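Exosome complex component Rrp42 (Methanothermobacter thermautotrophicus, PDB 2WNR) probably serves as a non-catalytic subunit of the RNA-degrading exosome, helping to shape the active site of its partner Rrp41. Local coordinates at residues E33-S38 and V206-L211; T75-V80 and D122-C127; L82-L87 and F138-I143; I144-N149 and E212-L217; I167-V172 and K183-P188. One frame throughout, in Å; residues are numbered along the deposited sequence.

Contact 1. Residues E33-S38 and V206-L211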
# COMPACT_ATOMS: atom_id res chain seq x y z
N GLU A 33 -1.74 -42.34 8.33
CA GLU A 33 -1.93 -42.63 6.90
C GLU A 33 -2.35 -41.39 6.11
O GLU A 33 -3.33 -40.73 6.45
CB GLU A 33 -2.96 -43.75 6.72
CG GLU A 33 -3.25 -44.08 5.27
CD GLU A 33 -4.27 -45.20 5.10
OE1 GLU A 33 -4.61 -45.86 6.10
OE2 GLU A 33 -4.72 -45.41 3.95
N PHE A 34 -1.61 -41.11 5.04
CA PHE A 34 -1.95 -40.04 4.10
C PHE A 34 -3.20 -40.37 3.30
O PHE A 34 -3.57 -41.54 3.16
CB PHE A 34 -0.80 -39.82 3.11
CG PHE A 34 0.30 -38.97 3.64
CD1 PHE A 34 0.23 -37.59 3.53
CD2 PHE A 34 1.40 -39.53 4.26
CE1 PHE A 34 1.24 -36.79 4.02
CE2 PHE A 34 2.41 -38.74 4.76
CZ PHE A 34 2.33 -37.36 4.64
N ARG A 35 -3.84 -39.33 2.78
CA ARG A 35 -4.90 -39.51 1.79
C ARG A 35 -4.24 -39.82 0.45
O ARG A 35 -3.02 -39.83 0.35
CB ARG A 35 -5.75 -38.24 1.68
CG ARG A 35 -6.59 -37.96 2.91
CD ARG A 35 -6.98 -36.50 3.00
NE ARG A 35 -5.81 -35.65 3.18
CZ ARG A 35 -5.83 -34.32 3.24
NH1 ARG A 35 -6.98 -33.67 3.14
NH2 ARG A 35 -4.70 -33.64 3.40
N ASP A 36 -5.05 -40.07 -0.57
CA ASP A 36 -4.52 -40.34 -1.90
C ASP A 36 -3.69 -39.16 -2.37
O ASP A 36 -4.02 -38.00 -2.08
CB ASP A 36 -5.66 -40.64 -2.88
CG ASP A 36 -6.29 -42.01 -2.65
OD1 ASP A 36 -7.53 -42.12 -2.82
OD2 ASP A 36 -5.57 -42.98 -2.32
N ILE A 37 -2.60 -39.43 -3.07
CA ILE A 37 -1.77 -38.35 -3.58
C ILE A 37 -1.67 -38.42 -5.10
O ILE A 37 -1.51 -39.50 -5.67
CB ILE A 37 -0.37 -38.31 -2.93
CG1 ILE A 37 -0.50 -38.01 -1.43
CG2 ILE A 37 0.51 -37.25 -3.58
CD1 ILE A 37 0.75 -38.27 -0.64
N SER A 38 -1.78 -37.26 -5.73
CA SER A 38 -1.75 -37.14 -7.18
C SER A 38 -0.74 -36.04 -7.53
O SER A 38 -0.84 -34.93 -7.04
CB SER A 38 -3.16 -36.80 -7.68
OG SER A 38 -3.19 -36.63 -9.08
N VAL A 206 -2.35 -37.37 14.63
CA VAL A 206 -2.77 -37.98 13.38
C VAL A 206 -2.07 -37.33 12.21
O VAL A 206 -1.94 -36.11 12.17
CB VAL A 206 -4.32 -38.03 13.13
CG1 VAL A 206 -5.13 -38.26 14.39
CG2 VAL A 206 -4.84 -36.93 12.24
N LEU A 207 -1.62 -38.15 11.27
CA LEU A 207 -0.86 -37.67 10.13
C LEU A 207 -1.80 -37.21 9.02
O LEU A 207 -2.78 -37.89 8.73
CB LEU A 207 0.10 -38.76 9.62
CG LEU A 207 0.87 -38.59 8.30
CD1 LEU A 207 1.90 -37.47 8.39
CD2 LEU A 207 1.55 -39.91 7.94
N ASP A 208 -1.48 -36.06 8.43
CA ASP A 208 -2.18 -35.51 7.27
C ASP A 208 -3.67 -35.28 7.57
O ASP A 208 -4.53 -36.10 7.20
CB ASP A 208 -1.95 -36.42 6.05
CG ASP A 208 -2.74 -35.99 4.84
OD1 ASP A 208 -2.81 -34.78 4.59
OD2 ASP A 208 -3.28 -36.87 4.14
N PRO A 209 -3.98 -34.18 8.27
CA PRO A 209 -5.35 -33.93 8.73
C PRO A 209 -6.29 -33.41 7.66
O PRO A 209 -5.89 -32.65 6.79
CB PRO A 209 -5.17 -32.87 9.82
CG PRO A 209 -3.92 -32.19 9.48
CD PRO A 209 -3.04 -33.19 8.82
N SER A 210 -7.54 -33.83 7.73
CA SER A 210 -8.58 -33.36 6.82
C SER A 210 -9.11 -32.03 7.31
O SER A 210 -8.77 -31.61 8.42
CB SER A 210 -9.71 -34.38 6.77
OG SER A 210 -10.21 -34.61 8.07
N LEU A 211 -9.93 -31.37 6.50
CA LEU A 211 -10.54 -30.10 6.90
C LEU A 211 -11.32 -30.29 8.20
O LEU A 211 -11.21 -29.47 9.11
CB LEU A 211 -11.47 -29.58 5.80
CG LEU A 211 -11.99 -28.15 5.99
CD1 LEU A 211 -10.93 -27.13 5.59
CD2 LEU A 211 -13.26 -27.92 5.20
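Arg-35 grips Asp-208 side-on, presenting two nitrogens to the two carboxylate oxygens. Its NE meets Asp-208 OD2 at 3.0 Å, and its NH2 makes a salt bridge with Asp-208 OD1 at 2.5 Å. Both donors come from the syn side but out of the carboxylate plane, the two planes being 50° apart. Asp-208 CG stands anti to its backbone N (chi1 175°), which carries the carboxylate carbon toward Arg-35. The backbone N of Arg-35 adds a third bond, reaching Asp-208 OD2 at 2.9 Å nearly along the C-O axis, so that this oxygen serves two donors from one residue. The arrangement illustrates how the two family regions of an RNase PH-type chain can be joined by a charged pair: Arg-35 leads into strand 37-41, while Asp-208 follows strand 204-207. An alanine in place of Arg-35 would probably leave Asp-208 without its positive mate, with the backbone N bond and that of Asn-149 remaining. Close by, the packing is apolar and tight. Leu-207 sets CG over one face of the Phe-34 ring, 4.2 Å from its centroid, and Leu-207 CD2 lies 3.5 Å from Phe-34 CE2. Asp-208 CB approaches the ring obliquely, 3.5 Å from Phe-34 CD1. Looser is the partly exposed side, where Glu-33 CB points away from 206-211 and Glu-33 OE1 bonds Ser-30 N.

Contact 2. Residues T75-V80 and D122-C127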
# COMPACT_ATOMS: atom_id res chain seq x y z
N THR A 75 25.74 -11.89 0.16
CA THR A 75 25.85 -13.22 -0.45
C THR A 75 26.07 -13.11 -1.97
O THR A 75 25.30 -13.65 -2.76
CB THR A 75 24.63 -14.14 -0.15
OG1 THR A 75 23.40 -13.45 -0.40
CG2 THR A 75 24.65 -14.65 1.30
N PRO A 76 27.16 -12.44 -2.38
CA PRO A 76 27.35 -12.08 -3.79
C PRO A 76 27.53 -13.29 -4.71
O PRO A 76 27.48 -13.15 -5.94
CB PRO A 76 28.63 -11.25 -3.76
CG PRO A 76 29.41 -11.82 -2.62
CD PRO A 76 28.39 -12.20 -1.59
N GLU A 77 27.74 -14.47 -4.12
CA GLU A 77 28.03 -15.70 -4.87
C GLU A 77 26.83 -16.66 -4.90
O GLU A 77 26.91 -17.75 -5.49
CB GLU A 77 29.27 -16.40 -4.28
CG GLU A 77 28.99 -17.41 -3.15
CD GLU A 77 28.68 -16.79 -1.78
OE1 GLU A 77 28.81 -17.52 -0.77
OE2 GLU A 77 28.30 -15.60 -1.69
N MET A 78 25.71 -16.25 -4.29
CA MET A 78 24.54 -17.11 -4.21
C MET A 78 23.39 -16.64 -5.11
O MET A 78 23.17 -15.44 -5.29
CB MET A 78 24.05 -17.23 -2.76
CG MET A 78 25.11 -17.73 -1.77
SD MET A 78 25.77 -19.34 -2.22
CE MET A 78 26.44 -19.92 -0.65
N GLY A 79 22.69 -17.61 -5.69
CA GLY A 79 21.47 -17.34 -6.44
C GLY A 79 20.34 -17.17 -5.44
O GLY A 79 20.49 -17.50 -4.27
N VAL A 80 19.21 -16.66 -5.90
CA VAL A 80 18.12 -16.31 -5.00
C VAL A 80 16.92 -17.24 -5.16
O VAL A 80 16.57 -17.64 -6.27
CB VAL A 80 17.71 -14.85 -5.21
CG1 VAL A 80 16.54 -14.47 -4.30
CG2 VAL A 80 18.90 -13.92 -4.99
N ASP A 122 21.65 -25.93 -5.10
CA ASP A 122 22.97 -25.32 -4.94
C ASP A 122 22.97 -23.90 -5.52
O ASP A 122 23.32 -23.70 -6.69
CB ASP A 122 24.05 -26.16 -5.62
CG ASP A 122 25.46 -25.86 -5.10
OD1 ASP A 122 25.63 -24.92 -4.28
OD2 ASP A 122 26.41 -26.57 -5.51
N LEU A 123 22.55 -22.94 -4.69
CA LEU A 123 22.50 -21.53 -5.07
C LEU A 123 23.83 -21.00 -5.66
O LEU A 123 23.83 -20.08 -6.47
CB LEU A 123 22.06 -20.65 -3.89
CG LEU A 123 20.81 -21.02 -3.06
CD1 LEU A 123 20.57 -20.06 -1.89
CD2 LEU A 123 19.53 -21.23 -3.89
N GLU A 124 24.95 -21.59 -5.25
CA GLU A 124 26.26 -21.22 -5.79
C GLU A 124 26.35 -21.43 -7.29
O GLU A 124 27.04 -20.68 -7.98
CB GLU A 124 27.37 -22.02 -5.11
CG GLU A 124 27.97 -21.36 -3.88
CD GLU A 124 29.31 -21.95 -3.51
OE1 GLU A 124 29.37 -23.18 -3.25
OE2 GLU A 124 30.32 -21.20 -3.48
N LYS A 125 25.65 -22.44 -7.80
CA LYS A 125 25.66 -22.77 -9.22
C LYS A 125 24.67 -21.92 -10.01
O LYS A 125 24.65 -21.97 -11.24
CB LYS A 125 25.37 -24.26 -9.44
CG LYS A 125 26.36 -25.18 -8.74
CD LYS A 125 26.41 -26.55 -9.40
CE LYS A 125 27.25 -27.51 -8.56
NZ LYS A 125 28.23 -28.27 -9.40
N LEU A 126 23.87 -21.13 -9.29
CA LEU A 126 22.94 -20.20 -9.91
C LEU A 126 23.57 -18.82 -10.09
O LEU A 126 23.00 -17.94 -10.76
CB LEU A 126 21.65 -20.11 -9.10
CG LEU A 126 20.86 -21.42 -8.99
CD1 LEU A 126 19.52 -21.17 -8.31
CD2 LEU A 126 20.65 -22.06 -10.36
N CYS A 127 24.74 -18.63 -9.50
CA CYS A 127 25.55 -17.46 -9.75
C CYS A 127 25.77 -17.28 -11.25
O CYS A 127 25.86 -18.27 -11.98
CB CYS A 127 26.92 -17.61 -9.07
SG CYS A 127 27.67 -16.05 -8.58
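The flat peptide carbonyl of Leu-123 has a donor over each of its faces: Gly-79 N on one, Leu-126 N on the other. Gly-79 N crosses between the segments to Leu-123 O at 2.8 Å, well above the carbonyl plane, while Leu-126 N comes from the same short helical turn. Leu-123 CD1 lies 3.5 Å from Gly-79 O. The carboxylates of Glu-77 and Glu-124 stand almost perpendicular, their planes 88° apart. Here Glu-124 OE2 lies 4.0 Å from Glu-77 CG. A type I beta turn from Thr-75 to Met-78 brings the first segment up to this site. At its end, Met-78 SD rests 3.4 Å from Glu-124 CG, the methionine chain being bent at chi2 (-58°). Glu-124 CA lies 3.5 Å from Glu-77 O, its C-H aimed almost straight at it, and Cys-127 SG packs 3.7 Å from Glu-77 CA. Gly-79 offers CA alone to Leu-126 CB, at 3.8 Å, where a side chain would get in the way. The contact thus joins two loops: 75-80 runs into strand 80-87, the loop 122-127 leads to strand 127-129, and both those strands pair with strand 133-145, whose Trp-135 touches Leu-126.

Contact 3. Residues L82-L87 and F138-I143; sequences LTNSEL and FLDLHI
Asn-84 O accepts Leu-141 N at 2.8 Å through an almost straight bond (175° at the hydrogen), and the CA-H of Asp-140 also points to this oxygen. One step along, Glu-86 N meets Leu-141 O at 2.8 Å, and that oxygen in turn receives the CA-H of Ser-85. Bonds alternating in this way from one strand to residues before and after each partner are the signature of parallel pairing, and the two strands run only 15° apart. Side chains then match in pairs. Leu-82 and Phe-138 lie side by side and point the same way, Leu-82 CD1 being 3.4 Å from Phe-138 CE1; Phe-138 CG stands anti to the carbonyl carbon (chi1 -72°), on the side of the backbone N. At the other end, Leu-87 CD1 packs alongside Ile-143 CD1 at 3.6 Å. On the same face as Leu-87, Ser-85 CB meets Leu-141 CB at 3.7 Å, and Thr-83 OG1, bonded to Asp-112, lies against Leu-139 CD2. The two faces of the sheet differ in their company. Thr-83, Ser-85, Leu-87, Leu-139 and Leu-141 face helices 102-117 and 150-164. Asp-140 and His-142 turn to the chain of another protein, a basic side chain of which forms a salt bridge with Asp-140. On its far side, strand 133-145 pairs antiparallel with strand 58-69.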
# COMPACT_ATOMS: atom_id res chain seq x y z
N LEU A 82 12.82 -17.14 -4.00
CA LEU A 82 11.74 -16.31 -3.48
C LEU A 82 10.43 -17.10 -3.45
O LEU A 82 9.86 -17.39 -4.50
CB LEU A 82 11.58 -15.06 -4.34
CG LEU A 82 12.63 -13.97 -4.14
CD1 LEU A 82 12.76 -13.12 -5.38
CD2 LEU A 82 12.34 -13.10 -2.93
N THR A 83 9.95 -17.44 -2.26
CA THR A 83 8.75 -18.26 -2.10
C THR A 83 7.57 -17.38 -1.73
O THR A 83 7.65 -16.57 -0.82
CB THR A 83 8.95 -19.36 -1.04
OG1 THR A 83 10.08 -20.16 -1.39
CG2 THR A 83 7.72 -20.28 -0.94
N ASN A 84 6.49 -17.52 -2.48
CA ASN A 84 5.26 -16.80 -2.18
C ASN A 84 4.05 -17.67 -2.47
O ASN A 84 4.05 -18.45 -3.43
CB ASN A 84 5.18 -15.47 -2.95
CG ASN A 84 3.89 -14.69 -2.62
OD1 ASN A 84 3.79 -14.07 -1.56
ND2 ASN A 84 2.90 -14.76 -3.52
N SER A 85 3.02 -17.55 -1.63
CA SER A 85 1.83 -18.35 -1.84
C SER A 85 0.58 -17.49 -1.89
O SER A 85 0.44 -16.53 -1.13
CB SER A 85 1.70 -19.43 -0.76
OG SER A 85 1.85 -18.87 0.52
N GLU A 86 -0.32 -17.85 -2.79
CA GLU A 86 -1.60 -17.19 -2.90
C GLU A 86 -2.72 -18.10 -2.36
O GLU A 86 -3.14 -19.04 -3.03
CB GLU A 86 -1.86 -16.80 -4.35
CG GLU A 86 -1.00 -15.66 -4.85
CD GLU A 86 -1.44 -14.29 -4.32
OE1 GLU A 86 -2.47 -13.78 -4.79
OE2 GLU A 86 -0.74 -13.72 -3.45
N LEU A 87 -3.19 -17.81 -1.15
CA LEU A 87 -4.31 -18.54 -0.59
C LEU A 87 -5.61 -17.94 -1.14
O LEU A 87 -6.18 -17.01 -0.57
CB LEU A 87 -4.27 -18.52 0.94
CG LEU A 87 -3.59 -19.68 1.67
CD1 LEU A 87 -2.22 -19.98 1.11
CD2 LEU A 87 -3.49 -19.39 3.15
N PHE A 138 11.63 -17.66 -8.67
CA PHE A 138 10.35 -17.34 -8.03
C PHE A 138 9.50 -18.59 -7.90
O PHE A 138 8.94 -19.09 -8.87
CB PHE A 138 9.57 -16.28 -8.82
CG PHE A 138 10.15 -14.90 -8.72
CD1 PHE A 138 9.74 -14.03 -7.72
CD2 PHE A 138 11.11 -14.46 -9.64
CE1 PHE A 138 10.28 -12.73 -7.62
CE2 PHE A 138 11.64 -13.17 -9.54
CZ PHE A 138 11.22 -12.31 -8.53
N LEU A 139 9.44 -19.13 -6.69
CA LEU A 139 8.55 -20.23 -6.40
C LEU A 139 7.18 -19.64 -6.03
O LEU A 139 7.06 -18.97 -5.01
CB LEU A 139 9.11 -21.07 -5.26
CG LEU A 139 10.23 -22.07 -5.54
CD1 LEU A 139 11.22 -21.61 -6.60
CD2 LEU A 139 10.97 -22.39 -4.27
N ASP A 140 6.18 -19.88 -6.87
CA ASP A 140 4.84 -19.35 -6.65
C ASP A 140 3.80 -20.46 -6.41
O ASP A 140 3.51 -21.27 -7.29
CB ASP A 140 4.42 -18.44 -7.80
CG ASP A 140 5.06 -17.07 -7.72
OD1 ASP A 140 4.81 -16.36 -6.72
OD2 ASP A 140 5.81 -16.70 -8.67
N LEU A 141 3.25 -20.48 -5.20
CA LEU A 141 2.33 -21.53 -4.80
C LEU A 141 0.91 -21.00 -4.92
O LEU A 141 0.57 -19.98 -4.33
CB LEU A 141 2.62 -21.97 -3.35
CG LEU A 141 3.90 -22.75 -3.01
CD1 LEU A 141 5.16 -22.15 -3.61
CD2 LEU A 141 4.06 -22.87 -1.50
N HIS A 142 0.10 -21.71 -5.70
CA HIS A 142 -1.24 -21.25 -6.02
C HIS A 142 -2.26 -22.22 -5.41
O HIS A 142 -2.48 -23.33 -5.94
CB HIS A 142 -1.40 -21.15 -7.53
CG HIS A 142 -2.09 -19.91 -7.99
ND1 HIS A 142 -1.53 -18.65 -7.87
CD2 HIS A 142 -3.30 -19.72 -8.58
CE1 HIS A 142 -2.36 -17.75 -8.36
NE2 HIS A 142 -3.44 -18.37 -8.79
N ILE A 143 -2.86 -21.83 -4.30
CA ILE A 143 -3.76 -22.72 -3.59
C ILE A 143 -5.13 -22.61 -4.26
O ILE A 143 -5.77 -21.57 -4.23
CB ILE A 143 -3.78 -22.48 -2.06
CG1 ILE A 143 -2.46 -22.92 -1.40
CG2 ILE A 143 -4.86 -23.30 -1.42
CD1 ILE A 143 -1.25 -22.05 -1.70

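Contact 4. Residues I144-N149 and E212-L217; sequences IDYDGN and EEEDIL
Glu-214 reaches from helix 211-214 to the end of Tyr-146, beginning with its CB 4.1 Å from Tyr-146 OH. CG stands anti to the carbonyl carbon (chi1 -73°), and beyond it the chain runs extended. Glu-214 CD arrives 3.4 Å from Tyr-146 OH, and OE1 does the bonding. Glu-214 OE1 accepts Tyr-146 OH at 2.5 Å, lying near the plane of the phenol ring at its edge, with ring and carboxylate planes 67° apart. Asn-149 N meets the same Glu-214 OE1 at 3.0 Å, coming from above the carboxylate plane, and Gly-148 CA sits 3.3 Å away from it. The backbone angles of Gly-148 (phi 114°) suit glycine alone. Glu-214 OE2 is farther off, 3.9 Å from Asn-149 N. An alanine at Glu-214 would probably leave Tyr-146 OH and Asn-149 N without this shared acceptor and open a gap beside helix 211-214. Asn-149 caps helix 150-164 and also bonds Asp-152, so the carboxylate lies near that helix's start, where the dipole would probably favour it. Two donors of the loop 146-149 share one oxygen of Glu-214, which implies a polar link between that loop and helix 211-214.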
# COMPACT_ATOMS: atom_id res chain seq x y z
N ILE A 144 -5.55 -23.73 -4.86
CA ILE A 144 -6.72 -23.81 -5.73
C ILE A 144 -7.94 -24.35 -4.97
O ILE A 144 -9.07 -23.96 -5.25
CB ILE A 144 -6.39 -24.74 -6.93
CG1 ILE A 144 -5.20 -24.18 -7.75
CG2 ILE A 144 -7.57 -24.97 -7.82
CD1 ILE A 144 -5.38 -22.77 -8.31
N ASP A 145 -7.69 -25.23 -4.01
CA ASP A 145 -8.74 -25.93 -3.27
C ASP A 145 -8.15 -26.29 -1.92
O ASP A 145 -7.01 -26.79 -1.85
CB ASP A 145 -9.14 -27.21 -4.02
CG ASP A 145 -10.67 -27.44 -4.09
OD1 ASP A 145 -11.47 -26.71 -3.45
OD2 ASP A 145 -11.07 -28.39 -4.80
N TYR A 146 -8.87 -26.01 -0.85
CA TYR A 146 -8.37 -26.31 0.49
C TYR A 146 -9.29 -27.25 1.24
O TYR A 146 -10.41 -26.87 1.62
CB TYR A 146 -8.10 -25.02 1.29
CG TYR A 146 -7.87 -25.23 2.77
CD1 TYR A 146 -6.82 -26.03 3.23
CD2 TYR A 146 -8.70 -24.62 3.71
CE1 TYR A 146 -6.61 -26.23 4.60
CE2 TYR A 146 -8.49 -24.81 5.08
CZ TYR A 146 -7.45 -25.62 5.52
OH TYR A 146 -7.25 -25.80 6.87
N ASP A 147 -8.83 -28.48 1.46
CA ASP A 147 -9.62 -29.48 2.16
C ASP A 147 -8.75 -30.15 3.23
O ASP A 147 -8.95 -31.32 3.55
CB ASP A 147 -10.18 -30.52 1.17
CG ASP A 147 -11.41 -31.27 1.71
OD1 ASP A 147 -12.05 -30.77 2.66
OD2 ASP A 147 -11.76 -32.34 1.16
N GLY A 148 -7.80 -29.40 3.78
CA GLY A 148 -6.91 -29.89 4.83
C GLY A 148 -5.44 -30.02 4.45
O GLY A 148 -5.10 -30.53 3.38
N ASN A 149 -4.57 -29.56 5.34
CA ASN A 149 -3.13 -29.81 5.22
C ASN A 149 -2.50 -29.16 3.99
O ASN A 149 -2.19 -29.81 3.00
CB ASN A 149 -2.82 -31.31 5.28
CG ASN A 149 -1.34 -31.61 5.42
OD1 ASN A 149 -0.51 -30.72 5.57
ND2 ASN A 149 -1.00 -32.90 5.37
N GLU A 212 -12.07 -31.38 8.28
CA GLU A 212 -12.87 -31.70 9.46
C GLU A 212 -11.99 -31.79 10.71
O GLU A 212 -12.39 -31.33 11.79
CB GLU A 212 -13.64 -33.01 9.24
CG GLU A 212 -14.82 -32.92 8.25
CD GLU A 212 -14.40 -32.66 6.79
OE1 GLU A 212 -13.23 -32.94 6.42
OE2 GLU A 212 -15.26 -32.18 6.01
N GLU A 213 -10.80 -32.35 10.54
CA GLU A 213 -9.85 -32.54 11.64
C GLU A 213 -9.12 -31.24 12.00
O GLU A 213 -8.92 -30.97 13.18
CB GLU A 213 -8.86 -33.65 11.30
CG GLU A 213 -9.49 -35.04 11.33
CD GLU A 213 -8.71 -36.10 10.57
OE1 GLU A 213 -7.78 -35.74 9.81
OE2 GLU A 213 -9.04 -37.29 10.74
N GLU A 214 -8.75 -30.45 10.99
CA GLU A 214 -8.12 -29.15 11.22
C GLU A 214 -9.02 -28.17 11.98
O GLU A 214 -8.53 -27.31 12.71
CB GLU A 214 -7.65 -28.53 9.90
CG GLU A 214 -6.42 -29.20 9.32
CD GLU A 214 -5.60 -28.28 8.44
OE1 GLU A 214 -6.07 -27.94 7.34
OE2 GLU A 214 -4.47 -27.92 8.83
N ASP A 215 -10.33 -28.30 11.82
CA ASP A 215 -11.29 -27.47 12.54
C ASP A 215 -11.24 -27.66 14.05
O ASP A 215 -11.56 -26.73 14.80
CB ASP A 215 -12.72 -27.78 12.07
CG ASP A 215 -13.25 -26.77 11.08
OD1 ASP A 215 -12.45 -26.25 10.26
OD2 ASP A 215 -14.48 -26.50 11.12
N ILE A 216 -10.84 -28.85 14.49
CA ILE A 216 -11.01 -29.24 15.89
C ILE A 216 -9.73 -29.62 16.62
O ILE A 216 -9.76 -29.88 17.83
CB ILE A 216 -12.00 -30.41 16.03
CG1 ILE A 216 -11.42 -31.67 15.39
CG2 ILE A 216 -13.37 -30.03 15.46
CD1 ILE A 216 -11.62 -32.90 16.21
N LEU A 217 -8.61 -29.66 15.89
CA LEU A 217 -7.32 -30.04 16.47
C LEU A 217 -6.96 -29.12 17.63
O LEU A 217 -7.42 -27.99 17.69
CB LEU A 217 -6.22 -30.03 15.41
CG LEU A 217 -5.89 -28.77 14.58
CD1 LEU A 217 -5.26 -27.67 15.42
CD2 LEU A 217 -4.97 -29.13 13.43

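Contact 5. Residues I167-V172 and K183-P188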
# COMPACT_ATOMS: atom_id res chain seq x y z
N ILE A 167 15.91 -24.46 -17.14
CA ILE A 167 16.25 -23.04 -17.37
C ILE A 167 17.31 -22.87 -18.45
O ILE A 167 18.17 -23.73 -18.62
CB ILE A 167 16.69 -22.31 -16.07
CG1 ILE A 167 17.98 -22.92 -15.51
CG2 ILE A 167 15.58 -22.32 -15.05
CD1 ILE A 167 18.72 -22.00 -14.54
N PRO A 168 17.26 -21.74 -19.19
CA PRO A 168 18.25 -21.49 -20.23
C PRO A 168 19.67 -21.35 -19.67
O PRO A 168 19.84 -20.88 -18.53
CB PRO A 168 17.79 -20.17 -20.85
CG PRO A 168 16.96 -19.53 -19.80
CD PRO A 168 16.28 -20.65 -19.10
N ALA A 169 20.66 -21.77 -20.45
CA ALA A 169 22.05 -21.60 -20.06
C ALA A 169 22.41 -20.13 -20.09
O ALA A 169 22.12 -19.42 -21.06
CB ALA A 169 22.95 -22.39 -20.99
N ALA A 170 23.01 -19.66 -19.01
CA ALA A 170 23.49 -18.29 -18.93
C ALA A 170 25.02 -18.23 -19.06
O ALA A 170 25.76 -18.60 -18.13
CB ALA A 170 23.00 -17.64 -17.64
N GLU A 171 25.49 -17.80 -20.22
CA GLU A 171 26.93 -17.64 -20.49
C GLU A 171 27.38 -16.22 -20.19
O GLU A 171 26.58 -15.27 -20.25
CB GLU A 171 27.28 -18.03 -21.93
CG GLU A 171 27.68 -19.50 -22.13
CD GLU A 171 26.50 -20.44 -22.34
OE1 GLU A 171 25.37 -20.13 -21.87
OE2 GLU A 171 26.70 -21.51 -22.96
N VAL A 172 28.66 -16.07 -19.86
CA VAL A 172 29.25 -14.75 -19.63
C VAL A 172 30.20 -14.40 -20.77
O VAL A 172 31.18 -15.11 -21.03
CB VAL A 172 30.00 -14.65 -18.28
CG1 VAL A 172 30.35 -13.20 -17.97
CG2 VAL A 172 29.15 -15.25 -17.16
N LYS A 183 20.51 -24.49 -25.06
CA LYS A 183 20.91 -25.44 -24.02
C LYS A 183 20.06 -25.25 -22.76
O LYS A 183 20.42 -24.47 -21.87
CB LYS A 183 22.41 -25.31 -23.72
CG LYS A 183 23.00 -26.41 -22.83
CD LYS A 183 24.50 -26.18 -22.63
CE LYS A 183 25.19 -27.39 -22.01
NZ LYS A 183 26.67 -27.37 -22.28
N MET A 184 18.94 -25.97 -22.69
CA MET A 184 18.07 -25.97 -21.52
C MET A 184 18.60 -26.92 -20.45
O MET A 184 18.95 -28.06 -20.74
CB MET A 184 16.63 -26.35 -21.90
CG MET A 184 15.90 -25.32 -22.74
SD MET A 184 15.88 -23.67 -22.00
CE MET A 184 14.61 -23.85 -20.75
N GLN A 185 18.67 -26.44 -19.21
CA GLN A 185 19.30 -27.19 -18.13
C GLN A 185 18.39 -27.39 -16.92
O GLN A 185 17.59 -26.51 -16.57
CB GLN A 185 20.60 -26.50 -17.69
CG GLN A 185 21.73 -26.55 -18.72
CD GLN A 185 23.05 -25.99 -18.21
OE1 GLN A 185 23.11 -24.87 -17.69
NE2 GLN A 185 24.12 -26.76 -18.37
N PRO A 186 18.49 -28.56 -16.26
CA PRO A 186 17.80 -28.75 -15.00
C PRO A 186 18.42 -27.88 -13.92
O PRO A 186 19.57 -27.44 -14.08
CB PRO A 186 18.05 -30.23 -14.68
CG PRO A 186 18.34 -30.86 -15.99
CD PRO A 186 19.09 -29.82 -16.75
N LEU A 187 17.67 -27.60 -12.86
CA LEU A 187 18.24 -26.91 -11.70
C LEU A 187 19.23 -27.84 -11.00
O LEU A 187 19.00 -29.05 -10.95
CB LEU A 187 17.16 -26.48 -10.72
CG LEU A 187 16.15 -25.41 -11.13
CD1 LEU A 187 15.15 -25.18 -10.01
CD2 LEU A 187 16.83 -24.10 -11.51
N PRO A 188 20.35 -27.29 -10.49
CA PRO A 188 21.28 -28.10 -9.70
C PRO A 188 20.60 -28.55 -8.40
O PRO A 188 20.50 -27.79 -7.43
CB PRO A 188 22.45 -27.15 -9.42
CG PRO A 188 21.87 -25.77 -9.57
CD PRO A 188 20.82 -25.89 -10.62
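Ile-167 and Gln-185 form an antiparallel hydrogen-bonded pair at an outer edge of a three-stranded sheet, in which strand 166-173 lies between 176-180 and 184-186. Ile-167 N meets Gln-185 O at 2.7 Å, and Gln-185 N returns to Ile-167 O at 2.8 Å. The strand axes stand 106° apart in the short segments, so the pairing is brief. Ile-167 CG1 occupies the crowded position between backbone N and carbonyl carbon (chi1 64°), which puts it 3.8 Å from Gln-185 O. Beyond it, Ile-167 CD1 touches Leu-187 CD2 at 4.1 Å, the two side chains crossing at about a right angle. The Met-184 chain is bent at chi2 and at chi3 (-78°). The last bend lays Met-184 CE beside the proline ring, 4.0 Å from Pro-168 CD, while the sulphur, Met-184 SD, approaches Pro-168 CA at 3.7 Å. Gln-185 keeps its chain extended, its OE1 lying near Ala-169 CB. Next to a weak bond from Ala-169 N to Lys-183 O, Ala-169 CB sits 4.0 Å from Lys-183 CB.

In the fold
Following the chain from the N terminus, contact 1 opens first, at 33-38, and stays open until 206-211, so contacts 2, 3 and 5 all fall within its span. Contacts 2 and 3 cross: 75-80 and 82-87 begin in turn, 122-127 closes the first and 138-143 the second. Contact 4 opens at 144-149 and closes at 212-217, crossing contact 1 and enclosing contact 5. Contacts 1 and 4 touch through Asp-208 and Asn-149 and together join the two family regions of the chain. On the opposite side of the chain's centre, contacts 2 and 5 meet through Asp-122 N and Pro-188 O, and contact 3 binds the central sheet between.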